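Local coordinates for protein MlnD (Bacillus methylotrophicus, PDB 5IL5) that supplies a dehydratase domain of a trans-AT polyketide synthase, probably removing water from carrier-bound hydroxyacyl intermediates during assembly of the antibiotic macrolactin, at residues Q110-L115 against E127-S132. Residues are numbered along the deposited sequence; the frame is centred on the assembly and turned at random.
Sequences QIRIVL and EKQSDS
E127 lies near the open end of the antiparallel hairpin of strands 111-117 and 122-128, away from its connecting turn, in the predicted N-terminal hotdog fold. It is the hydrogen-bonded partner of R112 in both directions. Its N lies 2.7 Å from R112 O, arriving nearly along the C=O axis (172°), and R112 N gives back a bond of 3.0 Å to E127 O. That same E127 O receives a CA-H...O contact from I111 CA at 3.4 Å. The side chains of the pair project from the same face of the sheet and cross obliquely. R112 starts from the crowded first torsion, CG between the backbone N and the carbonyl carbon (chi1 74°), then runs extended to NE; E127 is likewise extended beyond CG. E127 OE1 therefore sits at the edge of the guanidinium, close to its plane, 2.7 Å from R112 NH2 and 3.0 Å from R112 NE. Both nitrogens bond to this one oxygen, a side-on grip; the guanidinium and carboxylate planes are 46° apart. V114 CG2 lies above one guanidinium face, offset toward its rim, and 3.7 Å from E127 OE1. K128, the non-hydrogen-bonded partner of I111, has its CB directed away from 110-115; its side chain touches Y135. Just beyond the strand, Q129 adds one more backbone hydrogen bond: its N meets Q110 O at 2.7 Å, in the carbonyl plane, while its side chain runs alongside that of Q110 and crosses R112 roughly at a right angle. S132 brings its CB near R112 NH2 as the chain turns back. Two NH donors of R112 converging on OE1 would concentrate negative charge there, consistent with an ionised E127 and with a charged clasp reinforcing the backbone pairing of R112 with E127.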
loop_
_atom_site.group_PDB
_atom_site.type_symbol
_atom_site.label_atom_id
_atom_site.label_comp_id
_atom_site.label_asym_id
_atom_site.label_seq_id
_atom_site.Cartn_x
_atom_site.Cartn_y
_atom_site.Cartn_z
ATOM N N GLN A 110 14.616 8.192 -4.548
ATOM C CA GLN A 110 13.523 7.236 -4.441
ATOM C C GLN A 110 12.571 7.410 -5.618
ATOM O O GLN A 110 12.193 8.534 -5.960
ATOM C CB GLN A 110 12.791 7.430 -3.114
ATOM C CG GLN A 110 12.067 6.196 -2.599
ATOM C CD GLN A 110 13.011 5.105 -2.130
ATOM O OE1 GLN A 110 12.949 3.967 -2.600
ATOM N NE2 GLN A 110 13.894 5.447 -1.201
ATOM N N ILE A 111 12.196 6.300 -6.250
ATOM C CA ILE A 111 11.375 6.313 -7.457
ATOM C C ILE A 111 9.983 5.795 -7.124
ATOM O O ILE A 111 9.835 4.795 -6.413
ATOM C CB ILE A 111 12.016 5.456 -8.564
ATOM C CG1 ILE A 111 13.423 5.964 -8.886
ATOM C CG2 ILE A 111 11.137 5.464 -9.818
ATOM C CD1 ILE A 111 14.375 4.870 -9.326
ATOM N N ARG A 112 8.964 6.462 -7.664
ATOM C CA ARG A 112 7.573 6.085 -7.457
ATOM C C ARG A 112 6.844 6.113 -8.791
ATOM O O ARG A 112 7.252 6.805 -9.728
ATOM C CB ARG A 112 6.864 7.038 -6.499
ATOM C CG ARG A 112 6.556 8.374 -7.145
ATOM C CD ARG A 112 6.048 9.389 -6.168
ATOM N NE ARG A 112 5.642 10.608 -6.859
ATOM C CZ ARG A 112 4.878 11.547 -6.320
ATOM N NH1 ARG A 112 4.449 11.407 -5.076
ATOM N NH2 ARG A 112 4.545 12.620 -7.021
ATOM N N ILE A 113 5.737 5.378 -8.862
ATOM C CA ILE A 113 4.859 5.404 -10.024
ATOM C C ILE A 113 3.486 5.886 -9.578
ATOM O O ILE A 113 2.906 5.339 -8.632
ATOM C CB ILE A 113 4.766 4.022 -10.699
ATOM C CG1 ILE A 113 3.822 4.078 -11.902
ATOM C CG2 ILE A 113 4.312 2.962 -9.708
ATOM C CD1 ILE A 113 3.908 2.864 -12.800
ATOM N N VAL A 114 2.967 6.899 -10.270
ATOM C CA VAL A 114 1.639 7.444 -10.020
ATOM C C VAL A 114 0.728 6.950 -11.129
ATOM O O VAL A 114 1.112 6.968 -12.303
ATOM C CB VAL A 114 1.662 8.982 -9.970
ATOM C CG1 VAL A 114 0.266 9.539 -9.697
ATOM C CG2 VAL A 114 2.647 9.469 -8.921
ATOM N N LEU A 115 -0.464 6.492 -10.759
ATOM C CA LEU A 115 -1.453 6.008 -11.713
ATOM C C LEU A 115 -2.747 6.788 -11.541
ATOM O O LEU A 115 -3.276 6.885 -10.429
ATOM C CB LEU A 115 -1.718 4.515 -11.527
ATOM C CG LEU A 115 -0.481 3.622 -11.569
ATOM C CD1 LEU A 115 0.037 3.351 -10.169
ATOM C CD2 LEU A 115 -0.813 2.331 -12.289
ATOM N N GLU A 127 8.238 8.568 -11.540
ATOM C CA GLU A 127 8.741 9.859 -11.103
ATOM C C GLU A 127 9.830 9.674 -10.062
ATOM O O GLU A 127 9.936 8.625 -9.423
ATOM C CB GLU A 127 7.615 10.733 -10.511
ATOM C CG GLU A 127 6.357 10.848 -11.375
ATOM C CD GLU A 127 5.232 11.622 -10.696
ATOM O OE1 GLU A 127 5.344 11.908 -9.491
ATOM O OE2 GLU A 127 4.242 11.971 -11.371
ATOM N N LYS A 128 10.663 10.703 -9.923
ATOM C CA LYS A 128 11.387 10.900 -8.678
ATOM C C LYS A 128 10.388 11.277 -7.596
ATOM O O LYS A 128 9.529 12.137 -7.805
ATOM C CB LYS A 128 12.452 11.988 -8.803
ATOM C CG LYS A 128 13.652 11.662 -9.687
ATOM C CD LYS A 128 14.747 12.714 -9.499
ATOM C CE LYS A 128 15.977 12.410 -10.342
ATOM N NZ LYS A 128 16.808 13.619 -10.631
ATOM N N GLN A 129 10.504 10.639 -6.434
ATOM C CA GLN A 129 9.606 10.975 -5.338
ATOM C C GLN A 129 9.876 12.373 -4.794
ATOM O O GLN A 129 8.948 13.044 -4.333
ATOM C CB GLN A 129 9.741 9.934 -4.228
ATOM C CG GLN A 129 8.728 10.097 -3.135
ATOM C CD GLN A 129 8.674 8.906 -2.216
ATOM O OE1 GLN A 129 9.681 8.514 -1.630
ATOM N NE2 GLN A 129 7.498 8.304 -2.103
ATOM N N SER A 130 11.132 12.825 -4.825
ATOM C CA SER A 130 11.477 14.088 -4.180
ATOM C C SER A 130 10.824 15.280 -4.875
ATOM O O SER A 130 10.391 16.229 -4.210
ATOM C CB SER A 130 12.993 14.259 -4.132
ATOM O OG SER A 130 13.531 14.337 -5.436
ATOM N N ASP A 131 10.745 15.262 -6.209
ATOM C CA ASP A 131 10.272 16.423 -6.954
ATOM C C ASP A 131 9.252 16.064 -8.030
ATOM O O ASP A 131 8.886 16.937 -8.823
ATOM C CB ASP A 131 11.458 17.183 -7.569
ATOM C CG ASP A 131 12.162 16.404 -8.659
ATOM O OD1 ASP A 131 11.977 15.178 -8.749
ATOM O OD2 ASP A 131 12.928 17.021 -9.421
ATOM N N SER A 132 8.805 14.808 -8.097
ATOM C CA SER A 132 7.768 14.344 -9.021
ATOM C C SER A 132 8.174 14.470 -10.491
ATOM O O SER A 132 7.311 14.398 -11.378
ATOM C CB SER A 132 6.436 15.076 -8.789
ATOM O OG SER A 132 6.426 16.351 -9.407
#